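Local coordinates for polyketide synthase PksL (Bacillus subtilis, PDB 5E1V), which probably dehydrates beta-hydroxyacyl chains carried on the bacillaene assembly line, through a monomeric dehydratase domain of a trans-AT polyketide synthase split module, at residues Y39-E44 with L73-A78. Sequence-based numbering, arbitrary orientation.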
ATOM      1  N   TYR A  39      -0.502   8.271   7.866  1.00 11.47           N
ATOM      2  CA  TYR A  39       0.175   9.542   7.635  1.00 11.58           C
ATOM      3  C   TYR A  39      -0.864  10.672   7.662  1.00 12.12           C
ATOM      4  O   TYR A  39      -0.517  11.798   8.117  1.00 11.47           O
ATOM      5  CB  TYR A  39       0.955   9.534   6.317  1.00 11.05           C
ATOM      6  CG  TYR A  39       2.368   8.975   6.431  1.00 13.10           C
ATOM      7  CD1 TYR A  39       2.648   7.635   6.266  1.00 12.98           C
ATOM      8  CD2 TYR A  39       3.431   9.804   6.799  1.00 13.99           C
ATOM      9  CE1 TYR A  39       3.921   7.132   6.482  1.00 13.76           C
ATOM     10  CE2 TYR A  39       4.689   9.293   6.936  1.00 14.41           C
ATOM     11  CZ  TYR A  39       4.916   7.938   6.773  1.00 13.67           C
ATOM     12  OH  TYR A  39       6.206   7.442   6.896  1.00 16.33           O
ATOM     13  N   GLN A  40      -2.112  10.386   7.222  1.00 11.42           N
ATOM     14  CA  GLN A  40      -3.207  11.421   7.365  1.00 12.33           C
ATOM     15  C   GLN A  40      -3.419  11.858   8.793  1.00 12.47           C
ATOM     16  O   GLN A  40      -3.654  13.036   9.031  1.00 13.08           O
ATOM     17  CB  GLN A  40      -4.542  10.977   6.775  1.00 13.26           C
ATOM     18  CG  GLN A  40      -4.435  10.757   5.297  1.00 14.62           C
ATOM     19  CD  GLN A  40      -4.892  11.880   4.407  1.00 17.68           C
ATOM     20  OE1 GLN A  40      -5.225  12.987   4.862  1.00 19.69           O
ATOM     21  NE2 GLN A  40      -5.070  11.534   3.123  1.00 18.08           N
ATOM     22  N   ILE A  41      -3.452  10.891   9.712  1.00 12.46           N
ATOM     23  CA  ILE A  41      -3.655  11.104  11.093  1.00 13.96           C
ATOM     24  C   ILE A  41      -2.545  12.033  11.681  1.00 14.95           C
ATOM     25  O   ILE A  41      -2.813  13.016  12.383  1.00 14.82           O
ATOM     26  CB  ILE A  41      -3.712   9.767  11.839  1.00 15.16           C
ATOM     27  CG1 ILE A  41      -5.039   9.062  11.481  1.00 16.67           C
ATOM     28  CG2 ILE A  41      -3.706   9.983  13.342  1.00 16.32           C
ATOM     29  CD1 ILE A  41      -4.977   7.623  11.798  1.00 18.71           C
ATOM     30  N   PHE A  42      -1.309  11.697  11.413  1.00 14.37           N
ATOM     31  CA  PHE A  42      -0.205  12.541  11.959  1.00 13.75           C
ATOM     32  C   PHE A  42      -0.163  13.903  11.335  1.00 15.30           C
ATOM     33  O   PHE A  42       0.180  14.914  12.016  1.00 16.19           O
ATOM     34  CB  PHE A  42       1.068  11.791  11.708  1.00 14.61           C
ATOM     35  CG  PHE A  42       1.316  10.731  12.780  1.00 14.91           C
ATOM     36  CD1 PHE A  42       1.962  11.050  13.951  1.00 15.08           C
ATOM     37  CD2 PHE A  42       0.793   9.447  12.639  1.00 14.09           C
ATOM     38  CE1 PHE A  42       2.194  10.047  14.880  1.00 13.64           C
ATOM     39  CE2 PHE A  42       0.925   8.488  13.612  1.00 15.02           C
ATOM     40  CZ  PHE A  42       1.636   8.798  14.729  1.00 15.72           C
ATOM     41  N   ARG A  43      -0.499  13.978  10.039  1.00 13.54           N
ATOM     42  CA  ARG A  43      -0.579  15.281   9.358  1.00 15.84           C
ATOM     43  C   ARG A  43      -1.609  16.192  10.057  1.00 15.50           C
ATOM     44  O   ARG A  43      -1.385  17.442  10.176  1.00 15.83           O
ATOM     45  CB  ARG A  43      -0.931  15.150   7.886  1.00 15.71           C
ATOM     46  CG  ARG A  43      -0.963  16.526   7.219  1.00 17.48           C
ATOM     47  CD  ARG A  43      -0.955  16.435   5.693  1.00 18.73           C
ATOM     48  NE  ARG A  43      -2.216  15.842   5.213  1.00 17.53           N
ATOM     49  CZ  ARG A  43      -2.564  15.824   3.916  1.00 18.09           C
ATOM     50  NH1 ARG A  43      -1.765  16.404   3.047  1.00 15.22           N
ATOM     51  NH2 ARG A  43      -3.692  15.264   3.541  1.00 16.34           N
ATOM     52  N   GLU A  44      -2.722  15.604  10.468  1.00 16.26           N
ATOM     53  CA  GLU A  44      -3.801  16.402  11.065  1.00 17.38           C
ATOM     54  C   GLU A  44      -3.352  17.053  12.370  1.00 18.29           C
ATOM     55  O   GLU A  44      -3.874  18.132  12.760  1.00 14.02           O
ATOM     56  CB  GLU A  44      -5.037  15.512  11.262  1.00 20.39           C
ATOM     57  N   LEU A  73     -13.441   1.686  12.745  1.00 19.07           N
ATOM     58  CA  LEU A  73     -12.042   1.413  13.021  1.00 17.23           C
ATOM     59  C   LEU A  73     -11.453   2.530  13.884  1.00 15.89           C
ATOM     60  O   LEU A  73     -11.376   3.684  13.471  1.00 16.16           O
ATOM     61  CB  LEU A  73     -11.241   1.211  11.708  1.00 16.85           C
ATOM     62  CG  LEU A  73      -9.780   0.671  11.779  1.00 17.01           C
ATOM     63  CD1 LEU A  73      -9.730  -0.769  12.229  1.00 17.54           C
ATOM     64  CD2 LEU A  73      -9.012   0.748  10.445  1.00 17.64           C
ATOM     65  N   ASN A  74     -11.038   2.153  15.079  1.00 16.56           N
ATOM     66  CA  ASN A  74     -10.467   3.059  16.033  1.00 17.58           C
ATOM     67  C   ASN A  74      -8.981   2.937  15.906  1.00 18.33           C
ATOM     68  O   ASN A  74      -8.447   1.817  16.067  1.00 16.74           O
ATOM     69  CB  ASN A  74     -10.975   2.655  17.410  1.00 24.96           C
ATOM     70  CG  ASN A  74     -12.204   3.422  17.803  1.00 30.01           C
ATOM     71  OD1 ASN A  74     -12.717   4.240  17.042  1.00 31.98           O
ATOM     72  ND2 ASN A  74     -12.650   3.216  19.031  1.00 41.64           N
ATOM     73  N   ILE A  75      -8.313   4.037  15.502  1.00 18.71           N
ATOM     74  CA  ILE A  75      -6.840   4.072  15.414  1.00 18.05           C
ATOM     75  C   ILE A  75      -6.312   4.890  16.594  1.00 20.58           C
ATOM     76  O   ILE A  75      -6.647   6.059  16.712  1.00 21.15           O
ATOM     77  CB  ILE A  75      -6.340   4.567  14.061  1.00 20.90           C
ATOM     78  CG1 ILE A  75      -6.934   3.685  12.972  1.00 20.60           C
ATOM     79  CG2 ILE A  75      -4.834   4.474  13.906  1.00 19.63           C
ATOM     80  CD1 ILE A  75      -6.989   4.381  11.676  1.00 21.89           C
ATOM     81  N   GLN A  76      -5.557   4.247  17.491  1.00 21.15           N
ATOM     82  CA  GLN A  76      -4.900   4.993  18.596  1.00 22.46           C
ATOM     83  C   GLN A  76      -3.368   4.979  18.400  1.00 22.60           C
ATOM     84  O   GLN A  76      -2.774   3.897  18.134  1.00 24.29           O
ATOM     85  CB  GLN A  76      -5.228   4.365  19.910  1.00 27.04           C
ATOM     86  CG  GLN A  76      -6.707   4.232  20.158  1.00 36.09           C
ATOM     87  CD  GLN A  76      -7.015   3.975  21.622  1.00 43.29           C
ATOM     88  OE1 GLN A  76      -6.201   4.266  22.511  1.00 49.24           O
ATOM     89  NE2 GLN A  76      -8.183   3.435  21.877  1.00 47.38           N
ATOM     90  N   CYS A  77      -2.761   6.164  18.542  1.00 21.40           N
ATOM     91  CA  CYS A  77      -1.326   6.377  18.425  1.00 22.59           C
ATOM     92  C   CYS A  77      -0.938   6.918  19.811  1.00 22.40           C
ATOM     93  O   CYS A  77      -1.490   7.913  20.276  1.00 25.07           O
ATOM     94  CB  CYS A  77      -0.998   7.370  17.340  1.00 23.68           C
ATOM     95  SG  CYS A  77      -2.047   7.083  15.882  1.00 23.27           S
ATOM     96  N   ALA A  78      -0.079   6.191  20.476  1.00 24.39           N
ATOM     97  CA  ALA A  78       0.286   6.509  21.844  1.00 23.00           C
ATOM     98  C   ALA A  78       1.779   6.706  21.887  1.00 19.40           C
ATOM     99  O   ALA A  78       2.506   5.812  21.452  1.00 18.70           O
ATOM    100  CB  ALA A  78      -0.113   5.367  22.764  1.00 26.33           C
TER
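Ile41 and Phe42, neighbours on helix 34-44, meet Ile75 and Cys77 of strand 70-81 and show how a double hot dog fold packs a helix, the sausage, against the curved antiparallel strands of the bun: apolar side chains on one face of the helix cover the strand. The segment axes cross at -58° and come within 10.6 Å, a gap bridged by side chains alone, with no hydrogen bond between them. Ile41 points at the strand and uses both branches. Its CD1 lies against CG2 and CD1 of Ile75, 3.8 Å from each, the two side chains meeting at a slant. With chi1 at -71°, CG1 is anti to the carbonyl carbon and CG2 anti to the backbone N, which turns CG2 to Cys77 SG at 4.2 Å. Ile5 and Lys7 also touch Ile41, extending the contact to strand 4-11. Phe42 starts out to the flank, but its ring swings back to the strand, while Trp85 packs against it edge-to-face and Leu52 and Met111 add apolar cover. Cys77 faces both helix neighbours, its sulfur 4.9 Å from the centroid of the Phe42 ring. This sulfur-aromatic contact is oblique, 50° off the ring normal, and Cys77 CB reaches Phe42 CZ at 4.0 Å.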